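Local coordinates for OR486 (Synthetic construct, PDB 4R80), which has no known biological function, being a de novo designed beta-sheet protein built to adopt the cystatin fold, at residues Lys35-Thr47 with Ile55-Thr67. Numbering follows the deposited sequence.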
ATOM      1  N   LYS A  35       6.260  -1.677  -9.562  1.00 18.95           N
ATOM      2  CA  LYS A  35       7.220  -2.711  -9.205  1.00 19.34           C
ATOM      3  C   LYS A  35       8.619  -2.368  -9.698  1.00 16.32           C
ATOM      4  O   LYS A  35       8.808  -1.974 -10.847  1.00 10.27           O
ATOM      5  CB  LYS A  35       6.786  -4.062  -9.771  1.00 22.06           C
ATOM      6  CG  LYS A  35       7.716  -5.206  -9.411  1.00 24.92           C
ATOM      7  CD  LYS A  35       7.202  -6.520  -9.963  1.00 26.35           C
ATOM      8  CE  LYS A  35       8.114  -7.665  -9.586  1.00 28.10           C
ATOM      9  NZ  LYS A  35       9.423  -7.586 -10.294  1.00 37.28           N
ATOM     10  N   GLN A  36       9.592  -2.526  -8.808  1.00 20.70           N
ATOM     11  CA  GLN A  36      10.994  -2.303  -9.132  1.00 21.48           C
ATOM     12  C   GLN A  36      11.824  -3.432  -8.531  1.00 18.09           C
ATOM     13  O   GLN A  36      12.210  -3.378  -7.365  1.00 17.92           O
ATOM     14  CB  GLN A  36      11.459  -0.957  -8.575  1.00 23.99           C
ATOM     15  CG  GLN A  36      12.894  -0.600  -8.919  1.00 25.06           C
ATOM     16  CD  GLN A  36      13.401   0.600  -8.142  1.00 30.48           C
ATOM     17  OE1 GLN A  36      12.740   1.084  -7.223  1.00 37.06           O
ATOM     18  NE2 GLN A  36      14.583   1.085  -8.508  1.00 22.43           N
ATOM     19  N   GLY A  37      12.085  -4.460  -9.333  1.00 18.05           N
ATOM     20  CA  GLY A  37      12.810  -5.627  -8.864  1.00 21.03           C
ATOM     21  C   GLY A  37      11.930  -6.477  -7.969  1.00 25.96           C
ATOM     22  O   GLY A  37      10.859  -6.912  -8.383  1.00 29.70           O
ATOM     23  N   ASN A  38      12.377  -6.712  -6.741  1.00 21.31           N
ATOM     24  CA  ASN A  38      11.569  -7.441  -5.769  1.00 22.32           C
ATOM     25  C   ASN A  38      10.858  -6.490  -4.811  1.00 24.08           C
ATOM     26  O   ASN A  38      10.278  -6.912  -3.810  1.00 16.42           O
ATOM     27  CB  ASN A  38      12.416  -8.453  -4.994  1.00 18.53           C
ATOM     28  CG  ASN A  38      12.907  -9.592  -5.869  1.00 30.99           C
ATOM     29  OD1 ASN A  38      12.235  -9.996  -6.818  1.00 43.76           O
ATOM     30  ND2 ASN A  38      14.083 -10.118  -5.549  1.00 29.18           N
ATOM     31  N   THR A  39      10.918  -5.199  -5.124  1.00 21.10           N
ATOM     32  CA  THR A  39      10.274  -4.181  -4.306  1.00 21.20           C
ATOM     33  C   THR A  39       9.080  -3.582  -5.040  1.00 22.77           C
ATOM     34  O   THR A  39       9.201  -3.142  -6.181  1.00 14.04           O
ATOM     35  CB  THR A  39      11.261  -3.053  -3.948  1.00 27.68           C
ATOM     36  OG1 THR A  39      12.292  -3.569  -3.098  1.00 45.20           O
ATOM     37  CG2 THR A  39      10.544  -1.912  -3.242  1.00 22.24           C
ATOM     38  N   ILE A  40       7.925  -3.570  -4.383  1.00 17.80           N
ATOM     39  CA  ILE A  40       6.728  -2.979  -4.969  1.00 19.47           C
ATOM     40  C   ILE A  40       6.209  -1.804  -4.142  1.00 11.46           C
ATOM     41  O   ILE A  40       6.041  -1.905  -2.926  1.00 13.43           O
ATOM     42  CB  ILE A  40       5.614  -4.027  -5.164  1.00 14.16           C
ATOM     43  CG1 ILE A  40       6.173  -5.263  -5.872  1.00 14.60           C
ATOM     44  CG2 ILE A  40       4.467  -3.445  -5.973  1.00 12.40           C
ATOM     45  CD1 ILE A  40       5.118  -6.231  -6.354  1.00 17.15           C
ATOM     46  N   ARG A  41       5.954  -0.690  -4.819  1.00 11.02           N
ATOM     47  CA  ARG A  41       5.491   0.526  -4.166  1.00 13.88           C
ATOM     48  C   ARG A  41       4.005   0.747  -4.415  1.00 12.89           C
ATOM     49  O   ARG A  41       3.568   0.863  -5.558  1.00 12.55           O
ATOM     50  CB  ARG A  41       6.295   1.737  -4.641  1.00 16.81           C
ATOM     51  CG  ARG A  41       7.748   1.733  -4.194  1.00 27.86           C
ATOM     52  CD  ARG A  41       8.473   2.980  -4.673  1.00 32.62           C
ATOM     53  NE  ARG A  41       9.840   3.052  -4.164  1.00 39.80           N
ATOM     54  CZ  ARG A  41      10.899   2.554  -4.793  1.00 53.12           C
ATOM     55  NH1 ARG A  41      10.752   1.944  -5.962  1.00 40.03           N
ATOM     56  NH2 ARG A  41      12.106   2.665  -4.255  1.00 49.75           N
ATOM     57  N   VAL A  42       3.232   0.794  -3.334  1.00  9.53           N
ATOM     58  CA  VAL A  42       1.789   0.966  -3.433  1.00 11.36           C
ATOM     59  C   VAL A  42       1.369   2.308  -2.843  1.00 12.46           C
ATOM     60  O   VAL A  42       1.623   2.596  -1.673  1.00 10.76           O
ATOM     61  CB  VAL A  42       1.035  -0.165  -2.712  1.00 16.45           C
ATOM     62  CG1 VAL A  42      -0.465   0.002  -2.892  1.00  6.95           C
ATOM     63  CG2 VAL A  42       1.494  -1.520  -3.227  1.00  9.34           C
ATOM     64  N   GLU A  43       0.734   3.129  -3.673  1.00 14.96           N
ATOM     65  CA  GLU A  43       0.261   4.441  -3.258  1.00 15.29           C
ATOM     66  C   GLU A  43      -1.225   4.376  -2.927  1.00 11.07           C
ATOM     67  O   GLU A  43      -2.036   3.963  -3.755  1.00 15.45           O
ATOM     68  CB  GLU A  43       0.507   5.448  -4.381  1.00 11.66           C
ATOM     69  CG  GLU A  43       1.975   5.601  -4.746  1.00 24.83           C
ATOM     70  CD  GLU A  43       2.193   6.504  -5.942  1.00 43.69           C
ATOM     71  OE1 GLU A  43       1.372   7.421  -6.158  1.00 41.20           O
ATOM     72  OE2 GLU A  43       3.177   6.285  -6.680  1.00 39.41           O
ATOM     73  N   LEU A  44      -1.582   4.789  -1.713  1.00 13.91           N
ATOM     74  CA  LEU A  44      -2.974   4.762  -1.280  1.00 15.06           C
ATOM     75  C   LEU A  44      -3.384   6.129  -0.753  1.00 14.78           C
ATOM     76  O   LEU A  44      -2.550   6.905  -0.288  1.00 13.95           O
ATOM     77  CB  LEU A  44      -3.194   3.696  -0.200  1.00 12.11           C
ATOM     78  CG  LEU A  44      -2.670   2.285  -0.478  1.00 11.51           C
ATOM     79  CD1 LEU A  44      -1.254   2.180   0.015  1.00  8.56           C
ATOM     80  CD2 LEU A  44      -3.529   1.226   0.185  1.00 15.40           C
ATOM     81  N   GLU A  45      -4.685   6.417  -0.829  1.00 23.39           N
ATOM     82  CA  GLU A  45      -5.220   7.687  -0.359  1.00 20.10           C
ATOM     83  C   GLU A  45      -6.407   7.476   0.574  1.00 21.79           C
ATOM     84  O   GLU A  45      -7.294   6.673   0.301  1.00 24.55           O
ATOM     85  CB  GLU A  45      -5.636   8.561  -1.548  1.00 20.27           C
ATOM     86  CG  GLU A  45      -6.176   9.933  -1.158  1.00 34.09           C
ATOM     87  CD  GLU A  45      -6.380  10.847  -2.350  1.00 41.11           C
ATOM     88  OE1 GLU A  45      -5.940  10.482  -3.457  1.00 47.28           O
ATOM     89  OE2 GLU A  45      -6.978  11.928  -2.181  1.00 53.78           O
ATOM     90  N   ILE A  46      -6.409   8.215   1.683  1.00 38.86           N
ATOM     91  CA  ILE A  46      -7.519   8.209   2.630  1.00 31.32           C
ATOM     92  C   ILE A  46      -8.164   9.591   2.705  1.00 30.92           C
ATOM     93  O   ILE A  46      -7.472  10.604   2.798  1.00 44.07           O
ATOM     94  CB  ILE A  46      -7.058   7.776   4.041  1.00 24.35           C
ATOM     95  CG1 ILE A  46      -6.459   6.369   4.005  1.00 22.64           C
ATOM     96  CG2 ILE A  46      -8.210   7.815   5.031  1.00 35.22           C
ATOM     97  CD1 ILE A  46      -6.097   5.830   5.367  1.00 34.33           C
ATOM     98  N   THR A  47      -9.495   9.627   2.667  1.00 32.51           N
ATOM     99  CA  THR A  47     -10.227  10.886   2.764  1.00 38.74           C
ATOM    100  C   THR A  47     -11.361  10.763   3.773  1.00 42.99           C
ATOM    101  O   THR A  47     -12.435  10.247   3.474  1.00 68.14           O
ATOM    102  CB  THR A  47     -10.804  11.332   1.403  1.00 45.68           C
ATOM    103  OG1 THR A  47      -9.733  11.540   0.475  1.00 43.78           O
ATOM    104  CG2 THR A  47     -11.591  12.630   1.556  1.00 32.41           C
ATOM    105  N   ILE A  55      -0.665   7.981   1.257  1.00 19.57           N
ATOM    106  CA  ILE A  55       0.136   6.920   1.851  1.00 19.31           C
ATOM    107  C   ILE A  55       0.939   6.148   0.811  1.00 16.70           C
ATOM    108  O   ILE A  55       0.401   5.709  -0.204  1.00 13.45           O
ATOM    109  CB  ILE A  55      -0.752   5.916   2.613  1.00 18.24           C
ATOM    110  CG1 ILE A  55      -1.696   6.653   3.567  1.00 21.04           C
ATOM    111  CG2 ILE A  55       0.103   4.898   3.352  1.00 24.52           C
ATOM    112  CD1 ILE A  55      -2.534   5.737   4.427  1.00 28.71           C
ATOM    113  N   THR A  56       2.235   6.005   1.068  1.00 16.56           N
ATOM    114  CA  THR A  56       3.100   5.174   0.241  1.00 15.14           C
ATOM    115  C   THR A  56       3.671   4.027   1.068  1.00 15.85           C
ATOM    116  O   THR A  56       4.389   4.253   2.040  1.00 10.97           O
ATOM    117  CB  THR A  56       4.257   5.988  -0.360  1.00 21.11           C
ATOM    118  OG1 THR A  56       3.734   7.021  -1.204  1.00 24.13           O
ATOM    119  CG2 THR A  56       5.174   5.088  -1.175  1.00 23.67           C
ATOM    120  N   VAL A  57       3.339   2.798   0.688  1.00 16.43           N
ATOM    121  CA  VAL A  57       3.859   1.617   1.372  1.00 16.62           C
ATOM    122  C   VAL A  57       4.743   0.767   0.464  1.00 16.35           C
ATOM    123  O   VAL A  57       4.336   0.370  -0.629  1.00 22.74           O
ATOM    124  CB  VAL A  57       2.730   0.761   1.964  1.00  9.42           C
ATOM    125  CG1 VAL A  57       1.617   0.647   0.975  1.00 26.38           C
ATOM    126  CG2 VAL A  57       3.246  -0.615   2.357  1.00  8.90           C
ATOM    127  N   GLU A  58       5.965   0.509   0.917  1.00 13.21           N
ATOM    128  CA  GLU A  58       6.897  -0.348   0.193  1.00 13.55           C
ATOM    129  C   GLU A  58       6.781  -1.813   0.611  1.00 18.59           C
ATOM    130  O   GLU A  58       7.053  -2.164   1.758  1.00 10.69           O
ATOM    131  CB  GLU A  58       8.330   0.147   0.376  1.00 11.82           C
ATOM    132  CG  GLU A  58       8.555   1.553  -0.137  1.00 36.10           C
ATOM    133  CD  GLU A  58       9.984   2.015   0.052  1.00 55.85           C
ATOM    134  OE1 GLU A  58      10.788   1.246   0.620  1.00 66.05           O
ATOM    135  OE2 GLU A  58      10.302   3.148  -0.366  1.00 54.59           O
ATOM    136  N   VAL A  59       6.364  -2.660  -0.326  1.00 14.14           N
ATOM    137  CA  VAL A  59       6.236  -4.090  -0.069  1.00 11.93           C
ATOM    138  C   VAL A  59       7.406  -4.833  -0.702  1.00 17.50           C
ATOM    139  O   VAL A  59       7.755  -4.596  -1.859  1.00 14.84           O
ATOM    140  CB  VAL A  59       4.917  -4.645  -0.641  1.00 19.10           C
ATOM    141  CG1 VAL A  59       4.764  -6.117  -0.294  1.00  7.40           C
ATOM    142  CG2 VAL A  59       3.733  -3.837  -0.120  1.00 16.80           C
ATOM    143  N   GLU A  60       8.025  -5.729   0.071  1.00 13.21           N
ATOM    144  CA  GLU A  60       9.166  -6.495  -0.416  1.00 13.30           C
ATOM    145  C   GLU A  60       8.858  -7.979  -0.603  1.00 18.21           C
ATOM    146  O   GLU A  60       8.275  -8.621   0.271  1.00 12.87           O
ATOM    147  CB  GLU A  60      10.363  -6.321   0.520  1.00 13.64           C
ATOM    148  CG  GLU A  60      11.622  -7.041   0.059  1.00 21.57           C
ATOM    149  CD  GLU A  60      12.165  -6.505  -1.259  1.00 43.95           C
ATOM    150  OE1 GLU A  60      11.925  -5.321  -1.573  1.00 51.90           O
ATOM    151  OE2 GLU A  60      12.836  -7.273  -1.981  1.00 51.79           O
ATOM    152  N   LYS A  61       9.266  -8.519  -1.752  1.00 18.03           N
ATOM    153  CA  LYS A  61       9.139  -9.943  -2.033  1.00 20.34           C
ATOM    154  C   LYS A  61      10.415 -10.689  -1.662  1.00 28.90           C
ATOM    155  O   LYS A  61      11.468 -10.469  -2.264  1.00 27.53           O
ATOM    156  CB  LYS A  61       8.837 -10.165  -3.519  1.00 14.81           C
ATOM    157  CG  LYS A  61       9.014 -11.603  -3.991  1.00 16.27           C
ATOM    158  CD  LYS A  61       8.889 -11.710  -5.508  1.00 27.65           C
ATOM    159  CE  LYS A  61       9.095 -13.142  -5.996  1.00 25.52           C
ATOM    160  NZ  LYS A  61       8.100 -14.082  -5.417  1.00 29.72           N
ATOM    161  N   GLN A  62      10.317 -11.567  -0.672  1.00 26.48           N
ATOM    162  CA  GLN A  62      11.456 -12.363  -0.230  1.00 23.43           C
ATOM    163  C   GLN A  62      11.125 -13.838  -0.398  1.00 26.73           C
ATOM    164  O   GLN A  62      10.417 -14.420   0.422  1.00 25.47           O
ATOM    165  CB  GLN A  62      11.813 -12.056   1.225  1.00 26.77           C
ATOM    166  CG  GLN A  62      13.006 -12.845   1.756  1.00 38.22           C
ATOM    167  CD  GLN A  62      14.325 -12.419   1.132  1.00 52.12           C
ATOM    168  OE1 GLN A  62      15.052 -11.600   1.694  1.00 52.31           O
ATOM    169  NE2 GLN A  62      14.643 -12.978  -0.031  1.00 38.40           N
ATOM    170  N   GLY A  63      11.636 -14.437  -1.469  1.00 36.26           N
ATOM    171  CA  GLY A  63      11.265 -15.793  -1.827  1.00 27.36           C
ATOM    172  C   GLY A  63       9.869 -15.772  -2.417  1.00 31.42           C
ATOM    173  O   GLY A  63       9.698 -15.534  -3.612  1.00 39.02           O
ATOM    174  N   ASN A  64       8.867 -16.015  -1.579  1.00 32.13           N
ATOM    175  CA  ASN A  64       7.479 -15.874  -2.005  1.00 35.60           C
ATOM    176  C   ASN A  64       6.599 -15.236  -0.932  1.00 37.18           C
ATOM    177  O   ASN A  64       5.374 -15.359  -0.965  1.00 37.37           O
ATOM    178  CB  ASN A  64       6.888 -17.214  -2.440  1.00 28.14           C
ATOM    179  CG  ASN A  64       5.713 -17.046  -3.382  1.00 43.99           C
ATOM    180  OD1 ASN A  64       5.677 -16.114  -4.185  1.00 48.15           O
ATOM    181  ND2 ASN A  64       4.729 -17.923  -3.262  1.00 37.78           N
ATOM    182  N   THR A  65       7.228 -14.560   0.021  1.00 38.72           N
ATOM    183  CA  THR A  65       6.488 -13.810   1.026  1.00 33.50           C
ATOM    184  C   THR A  65       6.520 -12.327   0.687  1.00 28.59           C
ATOM    185  O   THR A  65       7.551 -11.799   0.270  1.00 24.65           O
ATOM    186  CB  THR A  65       7.060 -14.025   2.439  1.00 33.77           C
ATOM    187  OG1 THR A  65       8.490 -13.947   2.396  1.00 37.54           O
ATOM    188  CG2 THR A  65       6.647 -15.387   2.977  1.00 38.73           C
ATOM    189  N   PHE A  66       5.386 -11.659   0.859  1.00 23.25           N
ATOM    190  CA  PHE A  66       5.304 -10.226   0.615  1.00 19.46           C
ATOM    191  C   PHE A  66       5.154  -9.466   1.925  1.00 17.36           C
ATOM    192  O   PHE A  66       4.103  -9.507   2.565  1.00 20.60           O
ATOM    193  CB  PHE A  66       4.147  -9.909  -0.332  1.00 14.39           C
ATOM    194  CG  PHE A  66       4.416 -10.285  -1.761  1.00 22.62           C
ATOM    195  CD1 PHE A  66       4.129 -11.560  -2.221  1.00 25.12           C
ATOM    196  CD2 PHE A  66       4.961  -9.367  -2.642  1.00 19.52           C
ATOM    197  CE1 PHE A  66       4.379 -11.911  -3.536  1.00 23.89           C
ATOM    198  CE2 PHE A  66       5.213  -9.711  -3.957  1.00 24.80           C
ATOM    199  CZ  PHE A  66       4.921 -10.984  -4.404  1.00 22.02           C
ATOM    200  N   THR A  67       6.217  -8.773   2.315  1.00 13.66           N
ATOM    201  CA  THR A  67       6.267  -8.108   3.609  1.00 18.34           C
ATOM    202  C   THR A  67       6.407  -6.597   3.456  1.00 11.24           C
ATOM    203  O   THR A  67       7.211  -6.115   2.660  1.00 10.12           O
ATOM    204  CB  THR A  67       7.438  -8.638   4.462  1.00 22.80           C
ATOM    205  OG1 THR A  67       7.416 -10.071   4.475  1.00 16.69           O
ATOM    206  CG2 THR A  67       7.346  -8.119   5.890  1.00 20.29           C
TER
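R41 and E58 lie side by side on one face of the sheet, both chains extended and pointing the same way, with CG of R41 4.1 Å from CG of E58. Their charged planes stand 84° apart, and the salt bridge is long, NE of R41 to OE2 of E58 measuring 3.8 Å. A second bond, within the segment, runs from NH1 of R41 to OE1 of Q36 at 2.5 Å, nearly straight, each group in the other's plane, and helps to hold the guanidinium's turn. A leucine in place of R41 would probably leave the Q36 amide oxygen without this donor and E58 without the cation alongside it, although R70 makes a long, weak ion pair with OE1 of E58. T39 and E60 continue this polar face. The E60 chain bends at chi2 (64°), which brings OE1 to OG1 of T39, modelled so close that the detail of this hydrogen bond is doubtful. The pairing belongs to the antiparallel hairpin of strands 39-48 and 51-62, the middle two of four in the sheet of this designed cystatin fold; the sheet's other face, with I40, V42, L44, V57 and V59, packs on helix 4-22. Backbone bonds join I40 to V59, V42 to V57 and L44 to I55 in both directions, and K61 N adds a straight one to N38 O. On the helix-facing side, V57 carries CG1 between its backbone N and carbonyl carbon (chi1 43°), turned to strand 39-48; there it meets CB of V42 at 3.8 Å and CD1 of L44, whose side chain crosses it at a slant. V57 also touches A15, and I40 touches A11. Further along, the CD1 methyls of I46 and I55 meet at 3.7 Å, while at the other end CD1 of I40 reaches past strand 51-62 to CE2 of F66, 4.2 Å away on strand 65-76.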